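Long-range contacts in PppA (Pseudomonas aeruginosa, PDB 6JKV), which probably dephosphorylates phosphoserine and phosphothreonine as a manganese-binding PP2C-family phosphatase and is a key regulatory component of type VI secretion: residues 67-76 with 114-123; 27-35 with 48-57. One frame throughout, in Å; residues are numbered along the deposited sequence.

In the fold
Both contacts belong to the PP2C beta-sandwich, one at a helix covering a sheet, the other between the edges of the two sheets. In contact 1, a buried one, helix 69-82 packs on the start of strand 120-129; in contact 2, which is partly buried, the outermost strands 29-36 and 46-51 face each other across the sandwich. Both reach one sheet, in which strands 56-63 and 120-129 are neighbours, and strand 56-63 leads along the chain toward helix 69-82. Contact 1 is mostly apolar, with one arginine bond to a backbone carbonyl near the exposed end. Contact 2 instead relies on serines, an aspartate and water, with aromatic packing on its inner side. Their centres lie about 23 Å apart.

Contact 1: residues 67-76 with 114-123; sequences AAGDFVSSLI and RGVSVMGSTL
M119 extends from the loop before strand 120-129 to meet the first turn of helix 69-82. Its CB leads to CG, which is directed away from the backbone N (chi1 -179°) and lies 3.7 Å from V72 CG2. The next atom, SD, comes within 3.9 Å of F71 CE2, an oblique Met-aromatic contact. A bend at the last torsion (chi3 -67°) then carries CE to A68 CB and over one face of the R114 guanidinium, offset toward its rim. M119 thus touches both the helix start and the arginine. R114, extended from CG to NE, sends NH1 to A67 O at 2.7 Å in a nearly straight bond (162°) lying close to the guanidinium plane, while NH2 stands over a face of the F71 ring; that cation-pi attraction is long and at most weak. E110 holds NE by a salt bridge.

Further along, the two methyls of V72 divide their work: CG2 goes to M119, and CG1 rests 3.6 Å from S121 CB. I76 ends the contact, with CD1 against S121 and CG2 against L123 CD1. S121 OG turns back to the carbonyl of T122, whereas S73 OG bonds to E45 O. G120 and T122 pair with M63 and D61 of strand 56-63; D61 and G62 bind manganese, so the strand end that helix 69-82 covers is next to the metal site. V72 and I76 also touch V107 and V103 of helix 89-114, and S73 and I76 touch A60 of strand 56-63, so helix 69-82 packs against both.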
loop_
_atom_site.group_PDB
_atom_site.type_symbol
_atom_site.label_atom_id
_atom_site.label_comp_id
_atom_site.label_asym_id
_atom_site.label_seq_id
_atom_site.Cartn_x
_atom_site.Cartn_y
_atom_site.Cartn_z
ATOM N N ALA A 67 19.222 -1.745 -3.985
ATOM C CA ALA A 67 19.754 -0.394 -4.283
ATOM C C ALA A 67 18.890 0.323 -5.328
ATOM O O ALA A 67 19.285 1.434 -5.742
ATOM C CB ALA A 67 21.196 -0.462 -4.742
ATOM N N ALA A 68 17.774 -0.276 -5.754
ATOM C CA ALA A 68 16.860 0.328 -6.749
ATOM C C ALA A 68 15.433 0.342 -6.195
ATOM O O ALA A 68 14.944 1.429 -5.857
ATOM C CB ALA A 68 16.951 -0.403 -8.065
ATOM N N GLY A 69 14.788 -0.821 -6.104
ATOM C CA GLY A 69 13.393 -0.914 -5.641
ATOM C C GLY A 69 13.266 -0.486 -4.194
ATOM O O GLY A 69 12.396 0.346 -3.897
ATOM N N ASP A 70 14.123 -1.023 -3.322
ATOM C CA ASP A 70 14.090 -0.711 -1.870
ATOM C C ASP A 70 14.481 0.755 -1.661
ATOM O O ASP A 70 13.906 1.399 -0.761
ATOM C CB ASP A 70 14.963 -1.670 -1.060
ATOM C CG ASP A 70 16.372 -1.868 -1.591
ATOM O OD1 ASP A 70 16.699 -1.311 -2.665
ATOM O OD2 ASP A 70 17.128 -2.605 -0.925
ATOM N N PHE A 71 15.411 1.266 -2.467
ATOM C CA PHE A 71 15.768 2.704 -2.491
ATOM C C PHE A 71 14.500 3.550 -2.667
ATOM O O PHE A 71 14.275 4.488 -1.875
ATOM C CB PHE A 71 16.781 2.986 -3.600
ATOM C CG PHE A 71 16.859 4.428 -4.032
ATOM C CD1 PHE A 71 17.377 5.391 -3.185
ATOM C CD2 PHE A 71 16.411 4.821 -5.284
ATOM C CE1 PHE A 71 17.449 6.717 -3.585
ATOM C CE2 PHE A 71 16.475 6.146 -5.678
ATOM C CZ PHE A 71 17.000 7.094 -4.831
ATOM N N VAL A 72 13.679 3.231 -3.665
ATOM C CA VAL A 72 12.472 4.045 -3.993
ATOM C C VAL A 72 11.423 3.859 -2.889
ATOM O O VAL A 72 10.829 4.857 -2.458
ATOM C CB VAL A 72 11.908 3.694 -5.379
ATOM C CG1 VAL A 72 10.677 4.521 -5.688
ATOM C CG2 VAL A 72 12.943 3.882 -6.477
ATOM N N SER A 73 11.191 2.627 -2.441
ATOM C CA SER A 73 10.121 2.335 -1.449
ATOM C C SER A 73 10.469 2.999 -0.113
ATOM O O SER A 73 9.559 3.563 0.510
ATOM C CB SER A 73 9.852 0.846 -1.311
ATOM O OG SER A 73 10.959 0.134 -0.772
ATOM N N SER A 74 11.745 2.974 0.286
ATOM C CA SER A 74 12.207 3.588 1.553
ATOM C C SER A 74 12.138 5.110 1.427
ATOM O O SER A 74 11.714 5.753 2.407
ATOM C CB SER A 74 13.572 3.105 1.958
ATOM O OG SER A 74 14.465 3.186 0.873
ATOM N N LEU A 75 12.519 5.664 0.269
ATOM C CA LEU A 75 12.431 7.127 0.007
ATOM C C LEU A 75 10.966 7.569 0.125
ATOM O O LEU A 75 10.702 8.660 0.664
ATOM C CB LEU A 75 12.994 7.468 -1.378
ATOM C CG LEU A 75 12.892 8.948 -1.760
ATOM C CD1 LEU A 75 13.610 9.826 -0.748
ATOM C CD2 LEU A 75 13.431 9.202 -3.162
ATOM N N ILE A 76 10.044 6.755 -0.382
ATOM C CA ILE A 76 8.589 7.028 -0.263
ATOM C C ILE A 76 8.226 7.143 1.221
ATOM O O ILE A 76 7.632 8.167 1.612
ATOM C CB ILE A 76 7.767 5.939 -0.972
ATOM C CG1 ILE A 76 7.733 6.157 -2.486
ATOM C CG2 ILE A 76 6.369 5.846 -0.389
ATOM C CD1 ILE A 76 7.199 4.972 -3.248
ATOM N N ARG A 114 21.874 6.806 -13.461
ATOM C CA ARG A 114 22.496 5.462 -13.371
ATOM C C ARG A 114 22.363 4.725 -14.711
ATOM O O ARG A 114 23.203 3.853 -14.993
ATOM C CB ARG A 114 21.888 4.664 -12.216
ATOM C CG ARG A 114 22.144 5.265 -10.841
ATOM C CD ARG A 114 21.820 4.265 -9.751
ATOM N NE ARG A 114 21.478 4.888 -8.480
ATOM C CZ ARG A 114 20.953 4.246 -7.436
ATOM N NH1 ARG A 114 20.692 2.950 -7.508
ATOM N NH2 ARG A 114 20.671 4.912 -6.327
ATOM N N GLY A 115 21.360 5.070 -15.518
ATOM C CA GLY A 115 21.102 4.409 -16.809
ATOM C C GLY A 115 20.413 3.066 -16.640
ATOM O O GLY A 115 20.471 2.266 -17.579
ATOM N N VAL A 116 19.777 2.822 -15.493
ATOM C CA VAL A 116 19.099 1.526 -15.211
ATOM C C VAL A 116 17.740 1.534 -15.916
ATOM O O VAL A 116 17.157 2.621 -16.101
ATOM C CB VAL A 116 18.939 1.251 -13.702
ATOM C CG1 VAL A 116 20.240 1.472 -12.947
ATOM C CG2 VAL A 116 17.808 2.068 -13.098
ATOM N N SER A 117 17.245 0.345 -16.256
ATOM C CA SER A 117 15.922 0.150 -16.896
ATOM C C SER A 117 14.810 0.162 -15.846
ATOM O O SER A 117 13.749 0.728 -16.138
ATOM C CB SER A 117 15.906 -1.117 -17.700
ATOM O OG SER A 117 16.771 -1.011 -18.822
ATOM N N VAL A 118 15.049 -0.415 -14.668
ATOM C CA VAL A 118 13.995 -0.568 -13.618
ATOM C C VAL A 118 14.438 0.148 -12.343
ATOM O O VAL A 118 15.474 -0.240 -11.767
ATOM C CB VAL A 118 13.674 -2.047 -13.333
ATOM C CG1 VAL A 118 12.424 -2.173 -12.475
ATOM C CG2 VAL A 118 13.520 -2.844 -14.616
ATOM N N MET A 119 13.662 1.144 -11.923
ATOM C CA MET A 119 13.835 1.814 -10.613
ATOM C C MET A 119 12.521 2.513 -10.264
ATOM O O MET A 119 12.232 3.590 -10.807
ATOM C CB MET A 119 14.991 2.815 -10.642
ATOM C CG MET A 119 15.225 3.511 -9.303
ATOM S SD MET A 119 16.643 4.634 -9.304
ATOM C CE MET A 119 18.009 3.493 -9.490
ATOM N N GLY A 120 11.724 1.888 -9.409
ATOM C CA GLY A 120 10.443 2.471 -9.010
ATOM C C GLY A 120 9.830 1.741 -7.844
ATOM O O GLY A 120 10.462 0.834 -7.270
ATOM N N SER A 121 8.613 2.131 -7.506
ATOM C CA SER A 121 7.844 1.494 -6.423
ATOM C C SER A 121 6.379 1.865 -6.575
ATOM O O SER A 121 6.072 3.016 -6.910
ATOM C CB SER A 121 8.368 1.876 -5.062
ATOM O OG SER A 121 7.504 1.405 -4.036
ATOM N N THR A 122 5.510 0.892 -6.347
ATOM C CA THR A 122 4.065 1.151 -6.193
ATOM C C THR A 122 3.857 1.918 -4.887
ATOM O O THR A 122 4.786 2.007 -4.043
ATOM C CB THR A 122 3.260 -0.150 -6.214
ATOM O OG1 THR A 122 3.384 -0.694 -4.898
ATOM C CG2 THR A 122 3.749 -1.121 -7.269
ATOM N N LEU A 123 2.665 2.464 -4.726
ATOM C CA LEU A 123 2.270 3.089 -3.455
ATOM C C LEU A 123 0.793 2.840 -3.213
ATOM O O LEU A 123 0.024 2.931 -4.163
ATOM C CB LEU A 123 2.561 4.589 -3.494
ATOM C CG LEU A 123 2.051 5.325 -2.261
ATOM C CD1 LEU A 123 3.159 6.121 -1.606
ATOM C CD2 LEU A 123 0.857 6.198 -2.598
#

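Contact 2: residues 27-35 with 48-57; sequences SYYRSASYS and SLDAPEAGLW
A very short hydrogen bond, 2.5 Å from S31 OG to D50 OD1, joins two strands that share no backbone pairing. The carboxylate accepts it with its syn lone pair, on the side of its other oxygen. S31 OG is also the acceptor for W57 NE1 at 3.0 Å, a weak, bent bond that meets the hydroxyl at the indole edge. With chi1 at 59°, the serine holds OG between its backbone N and carbonyl carbon, where it can give to the aspartate and receive from the tryptophan at once. P52 closes in on the same hydroxyl, its CG 3.4 Å from OG.

Strand 29-36 forms an edge of one sheet and strand 46-51 an edge of the other; their segments run nearly antiparallel (159°), and the axes of these segments approach to 7.4 Å. This is the margin of the PP2C beta-sandwich, where S31, S33, S48 and D50 point across from facing sheets. The adjoining hairpin turns through a G1 beta bulge, G55 and L56 both facing A51, and brings W57 back so that its NE1 edge meets S31.

Water carries the rest of the polar link. One molecule bonds to S33 OG and, at 2.6 Å, to S48 OG, bridging hydroxyls 3.8 Å apart; another weakly accepts from S33 N, and its link to D50 OD2 is implausibly short and therefore doubtful. On the inner side, the six-membered ring of W57 lies obliquely to the Y29 ring, planes at 51°, and CZ2 comes within 3.8 Å of Y29 CB. W57 also touches L257 and V259 of one sheet and L126 and A128 of the other, while Y29 OH bonds to G130 O.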
loop_
_atom_site.group_PDB
_atom_site.type_symbol
_atom_site.label_atom_id
_atom_site.label_comp_id
_atom_site.label_asym_id
_atom_site.label_seq_id
_atom_site.Cartn_x
_atom_site.Cartn_y
_atom_site.Cartn_z
ATOM N N SER A 27 -13.399 7.490 17.197
ATOM C CA SER A 27 -12.559 8.013 18.304
ATOM C C SER A 27 -11.071 7.752 18.045
ATOM O O SER A 27 -10.270 8.673 18.284
ATOM C CB SER A 27 -12.968 7.407 19.624
ATOM O OG SER A 27 -14.333 7.657 19.907
ATOM N N TYR A 28 -10.706 6.544 17.612
ATOM C CA TYR A 28 -9.320 6.024 17.724
ATOM C C TYR A 28 -9.019 5.077 16.568
ATOM O O TYR A 28 -9.934 4.389 16.089
ATOM C CB TYR A 28 -9.148 5.309 19.066
ATOM C CG TYR A 28 -7.762 4.792 19.367
ATOM C CD1 TYR A 28 -6.751 5.656 19.774
ATOM C CD2 TYR A 28 -7.462 3.440 19.275
ATOM C CE1 TYR A 28 -5.483 5.188 20.078
ATOM C CE2 TYR A 28 -6.193 2.960 19.567
ATOM C CZ TYR A 28 -5.199 3.836 19.968
ATOM O OH TYR A 28 -3.956 3.362 20.267
ATOM N N TYR A 29 -7.755 5.052 16.153
ATOM C CA TYR A 29 -7.234 4.150 15.103
ATOM C C TYR A 29 -6.114 3.300 15.702
ATOM O O TYR A 29 -5.159 3.872 16.213
ATOM C CB TYR A 29 -6.743 4.956 13.903
ATOM C CG TYR A 29 -7.849 5.519 13.044
ATOM C CD1 TYR A 29 -8.491 4.731 12.100
ATOM C CD2 TYR A 29 -8.273 6.832 13.192
ATOM C CE1 TYR A 29 -9.510 5.233 11.305
ATOM C CE2 TYR A 29 -9.302 7.345 12.418
ATOM C CZ TYR A 29 -9.923 6.544 11.475
ATOM O OH TYR A 29 -10.936 7.084 10.739
ATOM N N ARG A 30 -6.298 1.978 15.692
ATOM C CA ARG A 30 -5.252 0.973 15.996
ATOM C C ARG A 30 -4.672 0.484 14.680
ATOM O O ARG A 30 -5.445 0.332 13.726
ATOM C CB ARG A 30 -5.814 -0.270 16.682
ATOM C CG ARG A 30 -5.687 -0.273 18.190
ATOM C CD ARG A 30 -5.804 -1.683 18.729
ATOM N NE ARG A 30 -6.410 -1.715 20.055
ATOM C CZ ARG A 30 -5.748 -1.692 21.206
ATOM N NH1 ARG A 30 -4.432 -1.633 21.233
ATOM N NH2 ARG A 30 -6.412 -1.725 22.344
ATOM N N SER A 31 -3.376 0.191 14.651
ATOM C CA SER A 31 -2.717 -0.272 13.414
ATOM C C SER A 31 -1.529 -1.157 13.754
ATOM O O SER A 31 -0.979 -1.048 14.858
ATOM C CB SER A 31 -2.313 0.898 12.542
ATOM O OG SER A 31 -1.426 1.768 13.232
ATOM N N ALA A 32 -1.165 -2.005 12.806
ATOM C CA ALA A 32 0.011 -2.889 12.892
ATOM C C ALA A 32 0.450 -3.226 11.472
ATOM O O ALA A 32 -0.402 -3.261 10.565
ATOM C CB ALA A 32 -0.305 -4.141 13.683
ATOM N N SER A 33 1.745 -3.460 11.300
ATOM C CA SER A 33 2.354 -3.811 10.002
ATOM C C SER A 33 3.315 -4.972 10.210
ATOM O O SER A 33 3.937 -5.063 11.290
ATOM C CB SER A 33 3.076 -2.649 9.398
ATOM O OG SER A 33 4.293 -2.434 10.095
ATOM N N TYR A 34 3.411 -5.827 9.203
ATOM C CA TYR A 34 4.380 -6.943 9.174
ATOM C C TYR A 34 4.730 -7.229 7.719
ATOM O O TYR A 34 3.832 -7.234 6.867
ATOM C CB TYR A 34 3.819 -8.178 9.877
ATOM C CG TYR A 34 4.808 -9.302 10.040
ATOM C CD1 TYR A 34 6.094 -9.070 10.498
ATOM C CD2 TYR A 34 4.455 -10.608 9.749
ATOM C CE1 TYR A 34 7.005 -10.104 10.646
ATOM C CE2 TYR A 34 5.349 -11.656 9.912
ATOM C CZ TYR A 34 6.637 -11.400 10.336
ATOM O OH TYR A 34 7.538 -12.414 10.508
ATOM N N SER A 35 6.020 -7.416 7.457
ATOM C CA SER A 35 6.557 -7.721 6.112
ATOM C C SER A 35 7.460 -8.945 6.209
ATOM O O SER A 35 8.051 -9.183 7.267
ATOM C CB SER A 35 7.294 -6.538 5.518
ATOM O OG SER A 35 7.591 -6.764 4.147
ATOM N N SER A 48 6.945 -0.160 4.346
ATOM C CA SER A 48 5.680 0.290 4.958
ATOM C C SER A 48 5.971 1.415 5.940
ATOM O O SER A 48 7.095 1.512 6.429
ATOM C CB SER A 48 4.935 -0.854 5.599
ATOM O OG SER A 48 5.625 -1.338 6.735
ATOM N N LEU A 49 4.960 2.247 6.169
ATOM C CA LEU A 49 4.961 3.277 7.224
ATOM C C LEU A 49 3.685 3.114 8.051
ATOM O O LEU A 49 2.571 3.221 7.491
ATOM C CB LEU A 49 5.043 4.673 6.607
ATOM C CG LEU A 49 4.923 5.791 7.639
ATOM C CD1 LEU A 49 6.202 5.872 8.462
ATOM C CD2 LEU A 49 4.595 7.130 6.996
ATOM N N ASP A 50 3.854 2.864 9.345
ATOM C CA ASP A 50 2.741 2.725 10.308
ATOM C C ASP A 50 2.780 3.936 11.242
ATOM O O ASP A 50 3.406 3.839 12.303
ATOM C CB ASP A 50 2.850 1.384 11.034
ATOM C CG ASP A 50 1.708 1.127 11.996
ATOM O OD1 ASP A 50 0.594 1.634 11.735
ATOM O OD2 ASP A 50 1.934 0.431 13.011
ATOM N N ALA A 51 2.159 5.048 10.843
ATOM C CA ALA A 51 2.199 6.317 11.603
ATOM C C ALA A 51 0.779 6.712 11.994
ATOM O O ALA A 51 0.251 7.721 11.520
ATOM C CB ALA A 51 2.895 7.401 10.808
ATOM N N PRO A 52 0.123 5.958 12.902
ATOM C CA PRO A 52 -1.209 6.348 13.369
ATOM C C PRO A 52 -1.169 7.667 14.151
ATOM O O PRO A 52 -2.188 8.297 14.243
ATOM C CB PRO A 52 -1.638 5.179 14.268
ATOM C CG PRO A 52 -0.333 4.574 14.740
ATOM C CD PRO A 52 0.622 4.746 13.580
ATOM N N GLU A 53 0.005 8.055 14.659
ATOM C CA GLU A 53 0.211 9.359 15.344
ATOM C C GLU A 53 0.043 10.516 14.350
ATOM O O GLU A 53 -0.130 11.657 14.822
ATOM C CB GLU A 53 1.577 9.424 16.038
ATOM C CG GLU A 53 2.773 9.488 15.098
ATOM C CD GLU A 53 3.280 8.145 14.594
ATOM O OE1 GLU A 53 2.582 7.117 14.771
ATOM O OE2 GLU A 53 4.379 8.132 14.012
ATOM N N ALA A 54 0.116 10.251 13.040
ATOM C CA ALA A 54 -0.114 11.247 11.968
ATOM C C ALA A 54 -1.350 10.878 11.143
ATOM O O ALA A 54 -1.603 11.552 10.110
ATOM C CB ALA A 54 1.111 11.357 11.083
ATOM N N GLY A 55 -2.089 9.852 11.572
ATOM C CA GLY A 55 -3.220 9.290 10.810
ATOM C C GLY A 55 -2.789 8.826 9.430
ATOM O O GLY A 55 -3.541 9.043 8.495
ATOM N N LEU A 56 -1.611 8.212 9.316
ATOM C CA LEU A 56 -1.003 7.853 8.012
ATOM C C LEU A 56 -0.553 6.399 8.034
ATOM O O LEU A 56 0.119 5.989 9.000
ATOM C CB LEU A 56 0.196 8.753 7.715
ATOM C CG LEU A 56 0.764 8.604 6.303
ATOM C CD1 LEU A 56 -0.295 8.909 5.257
ATOM C CD2 LEU A 56 1.962 9.522 6.116
ATOM N N TRP A 57 -0.913 5.662 6.988
ATOM C CA TRP A 57 -0.501 4.251 6.797
ATOM C C TRP A 57 -0.144 4.050 5.332
ATOM O O TRP A 57 -0.940 4.434 4.471
ATOM C CB TRP A 57 -1.604 3.304 7.263
ATOM C CG TRP A 57 -2.008 3.590 8.673
ATOM C CD1 TRP A 57 -1.423 3.111 9.805
ATOM C CD2 TRP A 57 -3.072 4.454 9.103
ATOM N NE1 TRP A 57 -2.056 3.608 10.912
ATOM C CE2 TRP A 57 -3.080 4.426 10.509
ATOM C CE3 TRP A 57 -4.021 5.230 8.437
ATOM C CZ2 TRP A 57 -4.007 5.145 11.262
ATOM C CZ3 TRP A 57 -4.938 5.942 9.182
ATOM C CH2 TRP A 57 -4.924 5.904 10.572
HETATM O O HOH W 1 6.055 -0.352 9.068
HETATM O O HOH W 2 3.289 -1.567 13.162
#